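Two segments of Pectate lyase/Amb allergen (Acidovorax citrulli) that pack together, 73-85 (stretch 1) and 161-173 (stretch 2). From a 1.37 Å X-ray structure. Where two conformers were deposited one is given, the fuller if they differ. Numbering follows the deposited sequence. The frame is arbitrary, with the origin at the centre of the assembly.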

# COMPACT_ATOMS: atom_id res chain seq x y z
N THR A 73 6.88 21.92 27.11
CA THR A 73 5.99 23.05 26.91
C THR A 73 5.81 23.34 25.42
O THR A 73 6.74 23.81 24.77
N PRO A 74 4.62 23.03 24.85
CA PRO A 74 4.40 23.41 23.44
C PRO A 74 4.58 24.91 23.29
O PRO A 74 4.16 25.68 24.16
N ASP A 75 5.25 25.31 22.22
CA ASP A 75 5.67 26.71 22.04
C ASP A 75 4.60 27.50 21.28
O ASP A 75 4.30 27.18 20.13
N LYS A 76 4.04 28.52 21.92
CA LYS A 76 2.98 29.30 21.30
C LYS A 76 3.48 30.43 20.39
O LYS A 76 2.66 31.13 19.78
N ALA A 77 4.79 30.64 20.33
CA ALA A 77 5.33 31.71 19.47
C ALA A 77 5.29 31.30 17.99
O ALA A 77 5.39 30.12 17.67
N PRO A 78 5.19 32.28 17.08
CA PRO A 78 5.20 31.95 15.65
C PRO A 78 6.42 31.12 15.26
O PRO A 78 7.55 31.40 15.65
N LYS A 79 6.16 30.06 14.50
CA LYS A 79 7.22 29.15 14.08
C LYS A 79 6.92 28.61 12.69
O LYS A 79 5.77 28.39 12.31
N VAL A 80 7.99 28.35 11.95
CA VAL A 80 7.92 27.75 10.64
C VAL A 80 8.74 26.48 10.67
O VAL A 80 9.94 26.51 10.96
N ILE A 81 8.08 25.36 10.39
CA ILE A 81 8.70 24.05 10.49
C ILE A 81 8.60 23.40 9.11
O ILE A 81 7.50 23.08 8.63
N ARG A 82 9.75 23.22 8.46
CA ARG A 82 9.80 22.63 7.13
C ARG A 82 10.12 21.15 7.25
O ARG A 82 11.00 20.76 8.01
N ILE A 83 9.37 20.33 6.51
CA ILE A 83 9.53 18.88 6.58
C ILE A 83 10.44 18.40 5.46
O ILE A 83 10.11 18.55 4.27
N ARG A 84 11.60 17.86 5.83
CA ARG A 84 12.55 17.31 4.87
C ARG A 84 12.40 15.80 4.81
O ARG A 84 12.76 15.10 5.75
N GLY A 85 11.89 15.31 3.69
CA GLY A 85 11.74 13.88 3.51
C GLY A 85 10.60 13.29 4.34
O GLY A 85 9.55 13.94 4.53
N ILE A 161 0.66 13.92 18.08
CA ILE A 161 1.63 15.00 18.17
C ILE A 161 0.89 16.32 18.37
O ILE A 161 0.07 16.71 17.53
N SER A 162 1.15 16.99 19.48
CA SER A 162 0.47 18.24 19.81
C SER A 162 1.03 19.42 19.00
O SER A 162 2.23 19.69 19.02
N VAL A 163 0.14 20.12 18.30
CA VAL A 163 0.55 21.30 17.52
C VAL A 163 0.06 22.57 18.20
O VAL A 163 -1.14 22.73 18.42
N PRO A 164 0.97 23.48 18.56
CA PRO A 164 0.60 24.69 19.29
C PRO A 164 0.24 25.87 18.38
O PRO A 164 0.28 25.76 17.16
N ASP A 165 -0.11 26.99 18.99
CA ASP A 165 -0.49 28.21 18.27
C ASP A 165 0.57 28.67 17.30
O ASP A 165 1.77 28.45 17.52
N ASN A 166 0.12 29.35 16.26
CA ASN A 166 1.03 30.10 15.40
C ASN A 166 2.09 29.21 14.77
O ASN A 166 3.28 29.52 14.79
N THR A 167 1.64 28.11 14.20
CA THR A 167 2.54 27.12 13.64
C THR A 167 2.27 26.91 12.17
O THR A 167 1.12 26.71 11.77
N SER A 168 3.34 26.94 11.37
CA SER A 168 3.29 26.46 10.00
C SER A 168 4.10 25.18 9.85
O SER A 168 5.25 25.12 10.28
N LEU A 169 3.47 24.16 9.25
CA LEU A 169 4.15 22.93 8.85
C LEU A 169 4.16 22.94 7.34
O LEU A 169 3.09 22.89 6.71
N LEU A 170 5.36 23.02 6.75
CA LEU A 170 5.48 23.25 5.31
C LEU A 170 6.40 22.19 4.72
O LEU A 170 7.57 22.12 5.05
N GLY A 171 5.85 21.31 3.89
CA GLY A 171 6.69 20.31 3.26
C GLY A 171 7.72 20.92 2.32
O GLY A 171 7.42 21.90 1.63
N ILE A 172 8.91 20.33 2.27
CA ILE A 172 9.91 20.72 1.27
C ILE A 172 9.78 19.87 0.01
O ILE A 172 9.77 18.63 0.07
N GLY A 173 9.70 20.52 -1.15
CA GLY A 173 9.85 19.76 -2.39
C GLY A 173 8.64 18.90 -2.71
O GLY A 173 7.49 19.26 -2.43

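Packing of residues 161-173 against 73-85, followed along the later stretch. Ile161 and Val163 make no contact across the interface, whereas Ser162 (t) points toward it and brings OG to 4.4 Å from Pro74 CG. Pro164 also points toward the partner: its CB lies 3.9 Å from Pro74 CB, an apolar contact, and its CG sits 3.1 Å from Asp75 O. Asp165 (m) stands sideways, with OD1 3.4 Å from Lys76 CG. Asn166 (m), on a left-handed backbone, donates from ND2 to Lys76 O (2.9 Å), tying the two loops together just before the strands pair in parallel.

Thr167 (m) lies on the sheet face shared with Lys79 and Ile81. The Lys79 side chain (p, t, p, p) curls back so that NZ donates to Thr167 OG1 (2.9 Å), and also to Asp75 O (2.7 Å) and Ala77 O (2.8 Å) of its own stretch; Thr167 OG1 in turn donates to Pro164 O (2.8 Å). The buried ammonium thus gathers both loops around itself. Ser168 (m) is on the other face beside Val80 (t), its CB 4.4 Å from Val80 CG2, while its OG bonds elsewhere in the structure. Leu169 (m, t) returns to the lysine face and places CD2 3.8 Å from Ile81 CB. Leu170 (m, t) packs CD1 against Val80 CG1 (3.9 Å) and lies obliquely to the Arg82 guanidinium, CD1 to NH1 3.7 Å.

Gly171 offers no side chain opposite Ile83 (m, m), but its O accepts from water 1 (2.9 Å), which accepts from Arg82 NH1 (2.8 Å). Ile172 (m, t) points toward the partner and has the largest covered area: CG1 meets Arg82 CB (3.8 Å), and CD1 lies 4.0 Å from Arg84 CB and over one face of that guanidinium. Water 2 links Ile172 O (2.7 Å) to Gly85 N (2.9 Å). Gly173 makes no contact.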

# COMPACT_ATOMS: atom_id res chain seq x y z
CB THR A 73 6.55 24.31 27.59
OG1 THR A 73 6.73 24.03 28.98
CG2 THR A 73 5.60 25.50 27.42
CB PRO A 74 2.93 23.00 23.19
CG PRO A 74 2.68 21.92 24.22
CD PRO A 74 3.47 22.34 25.43
CB ASP A 75 6.98 26.69 21.25
CG ASP A 75 7.61 28.06 21.07
OD1 ASP A 75 7.04 29.07 21.52
OD2 ASP A 75 8.66 28.11 20.40
CB LYS A 76 2.04 29.88 22.36
CG LYS A 76 1.34 28.81 23.21
CD LYS A 76 0.32 29.45 24.17
CE LYS A 76 -0.10 28.46 25.24
NZ LYS A 76 -1.46 28.79 25.81
CB ALA A 77 6.75 32.02 19.89
CB PRO A 78 5.23 33.32 14.98
CG PRO A 78 4.49 34.23 15.99
CD PRO A 78 4.95 33.72 17.33
CB LYS A 79 7.39 27.99 15.07
CG LYS A 79 6.21 27.00 15.06
CD LYS A 79 6.15 26.09 16.27
CE LYS A 79 5.76 26.83 17.54
NZ LYS A 79 4.44 27.55 17.41
CB VAL A 80 8.43 28.71 9.55
CG1 VAL A 80 8.54 28.00 8.21
CG2 VAL A 80 7.49 29.92 9.47
CB ILE A 81 8.00 23.17 11.56
CG1 ILE A 81 8.07 23.84 12.93
CG2 ILE A 81 8.62 21.78 11.58
CD1 ILE A 81 7.15 23.23 13.96
CB ARG A 82 10.81 23.35 6.25
CG ARG A 82 10.44 24.82 6.07
CD ARG A 82 11.19 25.51 4.95
NE ARG A 82 10.85 26.93 4.93
CZ ARG A 82 9.85 27.46 4.23
NH1 ARG A 82 9.07 26.71 3.45
NH2 ARG A 82 9.63 28.76 4.32
CB ILE A 83 8.17 18.15 6.44
CG1 ILE A 83 7.12 18.76 7.39
CG2 ILE A 83 8.36 16.62 6.58
CD1 ILE A 83 7.49 18.70 8.85
CB ARG A 84 14.00 17.68 5.22
CG ARG A 84 14.98 17.26 4.12
CD ARG A 84 16.46 17.48 4.43
NE ARG A 84 16.84 18.86 4.68
CZ ARG A 84 16.96 19.79 3.73
NH1 ARG A 84 16.66 19.51 2.47
NH2 ARG A 84 17.35 21.01 4.06
CB ILE A 161 2.48 15.09 16.87
CG1 ILE A 161 3.16 13.76 16.54
CG2 ILE A 161 3.48 16.23 16.99
CD1 ILE A 161 4.21 13.30 17.55
CB SER A 162 0.63 18.52 21.30
OG SER A 162 -0.08 19.68 21.67
CB VAL A 163 0.00 21.23 16.07
CG1 VAL A 163 0.44 22.45 15.27
CG2 VAL A 163 0.48 19.94 15.40
CB PRO A 164 1.89 25.01 20.07
CG PRO A 164 2.97 24.64 19.07
CD PRO A 164 2.44 23.37 18.39
CB ASP A 165 -0.71 29.37 19.25
CG ASP A 165 -1.69 29.02 20.35
OD1 ASP A 165 -1.35 28.19 21.22
OD2 ASP A 165 -2.81 29.58 20.35
CB ASN A 166 1.66 31.28 16.15
CG ASN A 166 0.62 32.18 16.78
OD1 ASN A 166 -0.31 32.62 16.12
ND2 ASN A 166 0.79 32.48 18.06
CB THR A 167 2.36 25.77 14.35
OG1 THR A 167 2.65 25.94 15.74
CG2 THR A 167 3.30 24.70 13.78
CB SER A 168 3.85 27.50 9.04
OG SER A 168 2.99 28.63 9.01
CB LEU A 169 3.41 21.69 9.36
CG LEU A 169 3.30 21.57 10.88
CD1 LEU A 169 2.38 20.43 11.26
CD2 LEU A 169 4.64 21.35 11.51
CB LEU A 170 6.05 24.66 5.03
CG LEU A 170 5.23 25.83 5.59
CD1 LEU A 170 5.96 27.14 5.36
CD2 LEU A 170 3.80 25.93 5.03
CB ILE A 172 11.34 20.53 1.83
CG1 ILE A 172 11.57 21.49 3.00
CG2 ILE A 172 12.39 20.71 0.73
CD1 ILE A 172 12.82 21.19 3.81
O HOH W 1 9.13 24.23 2.06
O HOH W 2 11.28 16.69 1.27